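Local structure of Polyphosphate:AMP phosphotransferase (Pseudomonas aeruginosa PAO1, 3CZP) at residues 488-491 and 492-496; 286-289 and 290-294; 391-394 and 395-398. The protein catalyses the magnesium-dependent conversion of AMP to ADP, and less efficiently of GMP to GDP, using inorganic polyphosphate as the phosphate donor. All blocks are in the same frame, centred on the assembly; numbering follows the deposited sequence.

Interaction 1 (488-491 and 492-496); sequences DAIE and AAYKK
Ile490 and Tyr494, one helical turn apart, lie side by side and point the same way, with a methyl group resting over a ring. The touching branch of Ile490 is CG2, which lies over the hydroxyl end of one face of the ring, 3.4 Å from both Tyr494 CZ and Tyr494 OH. With chi1 at -61°, CG1 of Ile490 is beside the backbone N and CG2 is on the carbonyl side, the side on which the next turn follows. Ile490 O lies 3.5 Å above the plane of the Tyr494 ring, on one face and offset toward the rim, near CG. That oxygen also accepts the bond from Tyr494 N, at 3.0 Å and an N-H...O angle of 164°, so the peptide and the aromatic ring gather round one carbonyl group.

All this happens on helix 475-496, the last helix of the second PPK2 domain, which has the parallel sheet and 2-3-1-4-5 strand order of a P-loop NTPase core. Its apolar side is turned to the core: Ile490 packs on Ile405 of strand 404-412 and on Leu287 and Ile291 of helix 273-292. The small side chains of Ala489 and Ala493 suit places where the helix comes close to that strand, since both touch Ile405; Ala493 N bonds to Ala489 O at 3.1 Å. Beyond the first shell, Tyr494 OH is hydrogen-bonded to Leu290 O, which holds the far end of the ring, and Glu491 OE2 and Asp488 OD1 both form salt bridges with Arg286 of helix 273-292.

Toward solvent, Lys495 N bonds to Glu491 O at 3.0 Å. The extended lysine stem follows the exposed helix surface, and the charged ends, Lys495 NZ and Glu491 OE1, stay 5.2 Å apart, not in contact.

Interaction 2 (286-289 and 290-294); sequences RLAG and LIRDK
Leu290 N donates to Arg286 O at 3.0 Å, and Ile291 N to Leu287 O at 3.1 Å with an N-H...O angle of 161°; these are the last regular bonds before the helix ends. After them the pattern weakens. Arg292 N has two weak acceptors, Ala288 O and Gly289 O, and Gly289 O receives a further weak bond from Asp293 N, 3.0 Å away. The two amide N-H groups of the final turn thus crowd on one carbonyl oxygen, while Asp293, the first residue with non-helical backbone angles, carries the chain out of the helix and pairs its carboxylate with Arg295.

Arg292 folds back over this end. Its chain bends at chi3 (-50°), which brings the guanidinium over Ala288 O: the oxygen lies above the centre of the flat group, with Arg292 CZ 3.8 Å from Ala288 O. This is contact with a face, and no guanidinium N-H is bonded to the oxygen. Obliquely to the same group, Arg292 NH1 comes 3.5 Å from Gly289 CA. A positive charge at the C-terminal end of a helix is probably favourable, because the carbonyl groups collected there carry the negative end of the helix dipole.

The helix is 273-292, the long helix that precedes strand 300-307, the first strand of the second P-loop-type sheet. Its other side is made for packing. Leu287 CD1 meets Ile291 CG1 at 3.9 Å, the two branched chains lying side by side and continuing onto Leu324, with Ile291 also on Phe296. Arg286, with CG opposite the backbone N (chi1 -172°) and the chain extended from there to NE, lays its aliphatic part alongside Leu290, Arg286 CG being 4.0 Å from Leu290 CD1. Its guanidinium goes on to salt bridges with Glu283 on its own helix and with Asp488 and Glu491 of helix 475-496.

Interaction 3 (391-394 and 395-398); sequences EIND and FEEQ
A local contact within one long helix joins residues 391-394 to 395-398, midway along helix 382-402, which leads into strand 404-412, the fourth strand of the 2-3-1-4-5 P-loop NTPase sheet of the second PPK2 domain. The helix also faces the first domain of the same chain: aspartate suits position 394 because Arg137 of helix 125-144 faces it and forms a salt bridge with Asp394, while Ile392, Phe395 and the buried Glu396 turn inward.

The backbone bonds are short and regular, from Phe395 N to Glu391 O at 2.9 Å and from Glu396 N to Ile392 O at 2.8 Å. Ile392 and Glu396 point the same way from successive turns, and the CG2 methyl of the isoleucine lies against the end of the carboxylate, Ile392 CG2 to Glu396 OE2 being 3.5 Å.

Phe395 carries its ring away from the preceding turn, because CG is anti to the backbone N (chi1 178°). Only the start of its side chain stays close, with Phe395 CB 3.2 Å from Ile392 O. A buried glutamate needs several partners: OE2 of Glu396 is hydrogen-bonded by Tyr368 OH and Trp367 NE1 and OE1 pairs with Lys408, which probably helps to stabilise a negative charge here, while the Phe395 ring meets the same Trp367 edge-to-face and Trp351 with the planes at about 60°.

On another side of the helix Glu397 lies near Asp394, and a water at 2.7 Å from Glu397 OE1 also lies near Asp394 O, although it has more acceptors in reach than it can serve at once. Asn393, whose ND2 is held by Arg459 O, turns its other amide atom to a second water, which donates to Asn393 OD1 and to Glu396 OE1, each at 2.7 Å.

Along the chain the order is interaction 2, then interaction 3, then interaction 1. In each, the segments are consecutive, so none closes a loop, and the three follow in series without nesting or crossing. All belong to the second PPK2 domain. Interaction 2 is at the end of helix 273-292, and interaction 1 is near the end of helix 475-496; these helices meet, with Glu491 CG 3.5 Å from Leu290 CD2, so helices from the beginning and the end of the domain's sequence lie against each other. Interaction 3 stands apart, its centre about 20 Å from that of interaction 1 and 26 Å from that of interaction 2, on a helix facing the first domain.

Interaction 1 (488-491 and 492-496)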
loop_
_atom_site.group_PDB
_atom_site.type_symbol
_atom_site.label_atom_id
_atom_site.label_comp_id
_atom_site.label_asym_id
_atom_site.label_seq_id
_atom_site.Cartn_x
_atom_site.Cartn_y
_atom_site.Cartn_z
ATOM N N ASP A 488 9.219 19.570 -24.537
ATOM C CA ASP A 488 10.441 20.401 -24.295
ATOM C C ASP A 488 11.191 19.896 -23.030
ATOM O O ASP A 488 12.422 19.844 -23.009
ATOM C CB ASP A 488 10.109 21.891 -24.071
ATOM C CG ASP A 488 9.625 22.595 -25.306
ATOM O OD1 ASP A 488 9.752 22.043 -26.425
ATOM O OD2 ASP A 488 9.116 23.739 -25.142
ATOM N N ALA A 489 10.441 19.558 -21.975
ATOM C CA ALA A 489 11.042 19.099 -20.708
ATOM C C ALA A 489 11.782 17.747 -20.829
ATOM O O ALA A 489 12.868 17.579 -20.293
ATOM C CB ALA A 489 10.000 19.071 -19.559
ATOM N N ILE A 490 11.199 16.790 -21.535
ATOM C CA ILE A 490 11.871 15.492 -21.815
ATOM C C ILE A 490 13.118 15.690 -22.692
ATOM O O ILE A 490 14.182 15.186 -22.373
ATOM C CB ILE A 490 10.932 14.478 -22.505
ATOM C CG1 ILE A 490 9.703 14.151 -21.632
ATOM C CG2 ILE A 490 11.680 13.195 -22.827
ATOM C CD1 ILE A 490 8.566 13.365 -22.374
ATOM N N GLU A 491 13.010 16.419 -23.802
ATOM C CA GLU A 491 14.200 16.693 -24.605
ATOM C C GLU A 491 15.332 17.341 -23.786
ATOM O O GLU A 491 16.501 16.989 -23.951
ATOM C CB GLU A 491 13.832 17.564 -25.814
ATOM C CG GLU A 491 12.894 16.833 -26.817
ATOM C CD GLU A 491 12.681 17.615 -28.108
ATOM O OE1 GLU A 491 13.315 18.696 -28.255
ATOM O OE2 GLU A 491 11.886 17.139 -28.963
ATOM N N ALA A 492 14.966 18.295 -22.921
ATOM C CA ALA A 492 15.917 18.994 -22.093
ATOM C C ALA A 492 16.700 18.064 -21.183
ATOM O O ALA A 492 17.944 18.201 -21.052
ATOM C CB ALA A 492 15.222 20.057 -21.255
ATOM N N ALA A 493 15.955 17.183 -20.511
ATOM C CA ALA A 493 16.477 16.113 -19.696
ATOM C C ALA A 493 17.481 15.264 -20.471
ATOM O O ALA A 493 18.571 14.982 -19.975
ATOM C CB ALA A 493 15.340 15.231 -19.215
ATOM N N TYR A 494 17.127 14.843 -21.684
ATOM C CA TYR A 494 18.083 14.046 -22.481
ATOM C C TYR A 494 19.383 14.800 -22.798
ATOM O O TYR A 494 20.466 14.208 -22.892
ATOM C CB TYR A 494 17.455 13.584 -23.795
ATOM C CG TYR A 494 16.297 12.645 -23.651
ATOM C CD1 TYR A 494 16.011 12.009 -22.428
ATOM C CD2 TYR A 494 15.482 12.369 -24.734
ATOM C CE1 TYR A 494 14.945 11.152 -22.308
ATOM C CE2 TYR A 494 14.416 11.514 -24.616
ATOM C CZ TYR A 494 14.135 10.912 -23.394
ATOM O OH TYR A 494 13.039 10.061 -23.271
ATOM N N LYS A 495 19.254 16.098 -23.006
ATOM C CA LYS A 495 20.401 16.951 -23.326
ATOM C C LYS A 495 21.319 17.120 -22.119
ATOM O O LYS A 495 22.490 17.436 -22.285
ATOM C CB LYS A 495 19.935 18.314 -23.793
ATOM C CG LYS A 495 19.415 18.372 -25.222
ATOM C CD LYS A 495 18.829 19.745 -25.472
ATOM C CE LYS A 495 18.110 19.839 -26.828
ATOM N NZ LYS A 495 17.660 21.238 -27.123
ATOM N N LYS A 496 20.771 16.931 -20.921
ATOM C CA LYS A 496 21.513 16.989 -19.675
ATOM C C LYS A 496 22.205 15.659 -19.370
ATOM O O LYS A 496 23.295 15.672 -18.830
ATOM C CB LYS A 496 20.560 17.411 -18.549
ATOM C CG LYS A 496 21.210 17.751 -17.203
ATOM C CD LYS A 496 20.099 18.216 -16.200
ATOM C CE LYS A 496 20.433 18.044 -14.699
ATOM N NZ LYS A 496 19.187 18.203 -13.873
#

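Interaction 2 (286-289 and 290-294)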
loop_
_atom_site.group_PDB
_atom_site.type_symbol
_atom_site.label_atom_id
_atom_site.label_comp_id
_atom_site.label_asym_id
_atom_site.label_seq_id
_atom_site.Cartn_x
_atom_site.Cartn_y
_atom_site.Cartn_z
ATOM N N ARG A 286 5.452 13.584 -31.229
ATOM C CA ARG A 286 6.739 13.939 -30.620
ATOM C C ARG A 286 6.780 13.313 -29.236
ATOM O O ARG A 286 7.762 12.678 -28.881
ATOM C CB ARG A 286 6.880 15.465 -30.532
ATOM C CG ARG A 286 8.240 15.966 -30.088
ATOM C CD ARG A 286 8.240 17.462 -30.095
ATOM N NE ARG A 286 9.308 18.046 -29.286
ATOM C CZ ARG A 286 9.238 19.251 -28.728
ATOM N NH1 ARG A 286 8.142 19.995 -28.843
ATOM N NH2 ARG A 286 10.249 19.714 -28.017
ATOM N N LEU A 287 5.689 13.444 -28.482
ATOM C CA LEU A 287 5.606 12.815 -27.146
ATOM C C LEU A 287 5.723 11.302 -27.244
ATOM O O LEU A 287 6.482 10.725 -26.501
ATOM C CB LEU A 287 4.321 13.174 -26.386
ATOM C CG LEU A 287 4.160 12.464 -25.008
ATOM C CD1 LEU A 287 5.279 12.878 -24.070
ATOM C CD2 LEU A 287 2.844 12.755 -24.382
ATOM N N ALA A 288 4.997 10.664 -28.157
ATOM C CA ALA A 288 5.069 9.218 -28.285
ATOM C C ALA A 288 6.526 8.792 -28.548
ATOM O O ALA A 288 7.018 7.788 -28.016
ATOM C CB ALA A 288 4.175 8.765 -29.406
ATOM N N GLY A 289 7.231 9.561 -29.368
ATOM C CA GLY A 289 8.581 9.162 -29.754
ATOM C C GLY A 289 9.557 9.361 -28.623
ATOM O O GLY A 289 10.474 8.568 -28.438
ATOM N N LEU A 290 9.355 10.417 -27.835
ATOM C CA LEU A 290 10.251 10.735 -26.705
ATOM C C LEU A 290 10.147 9.717 -25.601
ATOM O O LEU A 290 11.149 9.430 -24.943
ATOM C CB LEU A 290 9.974 12.131 -26.154
ATOM C CG LEU A 290 10.460 13.294 -27.037
ATOM C CD1 LEU A 290 9.760 14.575 -26.641
ATOM C CD2 LEU A 290 11.962 13.454 -26.939
ATOM N N ILE A 291 8.920 9.220 -25.372
ATOM C CA ILE A 291 8.629 8.190 -24.367
ATOM C C ILE A 291 9.221 6.832 -24.755
ATOM O O ILE A 291 9.665 6.073 -23.887
ATOM C CB ILE A 291 7.116 8.045 -24.130
ATOM C CG1 ILE A 291 6.558 9.296 -23.471
ATOM C CG2 ILE A 291 6.813 6.850 -23.263
ATOM C CD1 ILE A 291 7.053 9.536 -22.164
ATOM N N ARG A 292 9.284 6.574 -26.059
ATOM C CA ARG A 292 9.713 5.297 -26.617
ATOM C C ARG A 292 11.238 5.314 -26.748
ATOM O O ARG A 292 11.865 4.278 -26.814
ATOM C CB ARG A 292 8.967 5.073 -27.952
ATOM C CG ARG A 292 9.488 3.985 -28.913
ATOM C CD ARG A 292 8.974 4.175 -30.388
ATOM N NE ARG A 292 7.507 4.377 -30.426
ATOM C CZ ARG A 292 6.845 5.415 -30.972
ATOM N NH1 ARG A 292 7.485 6.392 -31.612
ATOM N NH2 ARG A 292 5.508 5.459 -30.888
ATOM N N ASP A 293 11.838 6.495 -26.736
ATOM C CA ASP A 293 13.296 6.644 -26.878
ATOM C C ASP A 293 13.951 5.854 -25.738
ATOM O O ASP A 293 13.479 5.899 -24.601
ATOM C CB ASP A 293 13.653 8.144 -26.818
ATOM C CG ASP A 293 15.083 8.456 -27.233
ATOM O OD1 ASP A 293 16.057 8.049 -26.535
ATOM O OD2 ASP A 293 15.235 9.147 -28.258
ATOM N N LYS A 294 15.018 5.127 -26.046
ATOM C CA LYS A 294 15.757 4.342 -25.028
ATOM C C LYS A 294 16.187 5.213 -23.811
ATOM O O LYS A 294 16.356 4.714 -22.701
ATOM C CB LYS A 294 16.978 3.626 -25.667
ATOM C CG LYS A 294 18.014 4.561 -26.379
ATOM C CD LYS A 294 19.421 3.898 -26.678
ATOM C CE LYS A 294 19.675 3.678 -28.188
ATOM N NZ LYS A 294 21.141 3.572 -28.607
#

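Interaction 3 (391-394 and 395-398)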
loop_
_atom_site.group_PDB
_atom_site.type_symbol
_atom_site.label_atom_id
_atom_site.label_comp_id
_atom_site.label_asym_id
_atom_site.label_seq_id
_atom_site.Cartn_x
_atom_site.Cartn_y
_atom_site.Cartn_z
ATOM N N GLU A 391 8.957 22.567 1.923
ATOM C CA GLU A 391 8.654 21.125 1.845
ATOM C C GLU A 391 8.403 20.613 0.408
ATOM O O GLU A 391 8.919 19.568 -0.000
ATOM C CB GLU A 391 7.445 20.830 2.746
ATOM C CG GLU A 391 7.813 20.905 4.184
ATOM C CD GLU A 391 6.675 20.804 5.152
ATOM O OE1 GLU A 391 5.488 20.793 4.748
ATOM O OE2 GLU A 391 7.024 20.696 6.347
ATOM N N ILE A 392 7.597 21.349 -0.349
ATOM C CA ILE A 392 7.280 20.958 -1.720
ATOM C C ILE A 392 8.532 20.972 -2.591
ATOM O O ILE A 392 8.771 20.054 -3.377
ATOM C CB ILE A 392 6.220 21.886 -2.342
ATOM C CG1 ILE A 392 4.835 21.565 -1.778
ATOM C CG2 ILE A 392 6.227 21.760 -3.858
ATOM C CD1 ILE A 392 3.787 22.607 -2.107
ATOM N N ASN A 393 9.326 22.026 -2.439
ATOM C CA ASN A 393 10.557 22.192 -3.169
ATOM C C ASN A 393 11.549 21.120 -2.851
ATOM O O ASN A 393 12.213 20.573 -3.783
ATOM C CB ASN A 393 11.155 23.591 -2.905
ATOM C CG ASN A 393 10.405 24.697 -3.595
ATOM O OD1 ASN A 393 9.719 24.490 -4.607
ATOM N ND2 ASN A 393 10.553 25.912 -3.056
ATOM N N ASP A 394 11.608 20.738 -1.560
ATOM C CA ASP A 394 12.529 19.658 -1.159
ATOM C C ASP A 394 12.064 18.328 -1.802
ATOM O O ASP A 394 12.856 17.580 -2.332
ATOM C CB ASP A 394 12.666 19.470 0.365
ATOM C CG ASP A 394 13.266 20.704 1.110
ATOM O OD1 ASP A 394 13.960 21.598 0.514
ATOM O OD2 ASP A 394 13.027 20.762 2.348
ATOM N N PHE A 395 10.766 18.072 -1.746
ATOM C CA PHE A 395 10.127 16.928 -2.430
ATOM C C PHE A 395 10.459 16.848 -3.910
ATOM O O PHE A 395 10.942 15.843 -4.414
ATOM C CB PHE A 395 8.607 17.074 -2.218
ATOM C CG PHE A 395 7.740 16.018 -2.877
ATOM C CD1 PHE A 395 8.103 14.690 -2.898
ATOM C CD2 PHE A 395 6.557 16.383 -3.483
ATOM C CE1 PHE A 395 7.255 13.700 -3.481
ATOM C CE2 PHE A 395 5.731 15.388 -4.095
ATOM C CZ PHE A 395 6.072 14.065 -4.070
ATOM N N GLU A 396 10.238 17.952 -4.606
ATOM C CA GLU A 396 10.471 18.030 -6.042
ATOM C C GLU A 396 11.921 17.883 -6.407
ATOM O O GLU A 396 12.242 17.330 -7.454
ATOM C CB GLU A 396 9.879 19.315 -6.631
ATOM C CG GLU A 396 8.351 19.220 -6.632
ATOM C CD GLU A 396 7.653 20.466 -7.132
ATOM O OE1 GLU A 396 8.331 21.425 -7.567
ATOM O OE2 GLU A 396 6.409 20.460 -7.055
ATOM N N GLU A 397 12.790 18.374 -5.527
ATOM C CA GLU A 397 14.235 18.191 -5.686
ATOM C C GLU A 397 14.669 16.756 -5.523
ATOM O O GLU A 397 15.546 16.310 -6.255
ATOM C CB GLU A 397 14.972 19.071 -4.699
ATOM C CG GLU A 397 16.436 18.875 -4.655
ATOM C CD GLU A 397 17.104 19.758 -3.592
ATOM O OE1 GLU A 397 16.881 19.504 -2.370
ATOM O OE2 GLU A 397 17.826 20.698 -4.013
ATOM N N GLN A 398 14.096 16.053 -4.534
ATOM C CA GLN A 398 14.324 14.609 -4.363
ATOM C C GLN A 398 13.956 13.870 -5.666
ATOM O O GLN A 398 14.655 12.974 -6.105
ATOM C CB GLN A 398 13.521 14.011 -3.172
ATOM C CG GLN A 398 13.883 14.424 -1.695
ATOM C CD GLN A 398 15.297 13.965 -1.289
ATOM O OE1 GLN A 398 16.177 14.807 -1.047
ATOM N NE2 GLN A 398 15.522 12.631 -1.220
HETATM O O HOH W 1 10.338 23.078 -6.867
HETATM O O HOH W 2 15.223 17.924 -0.934
#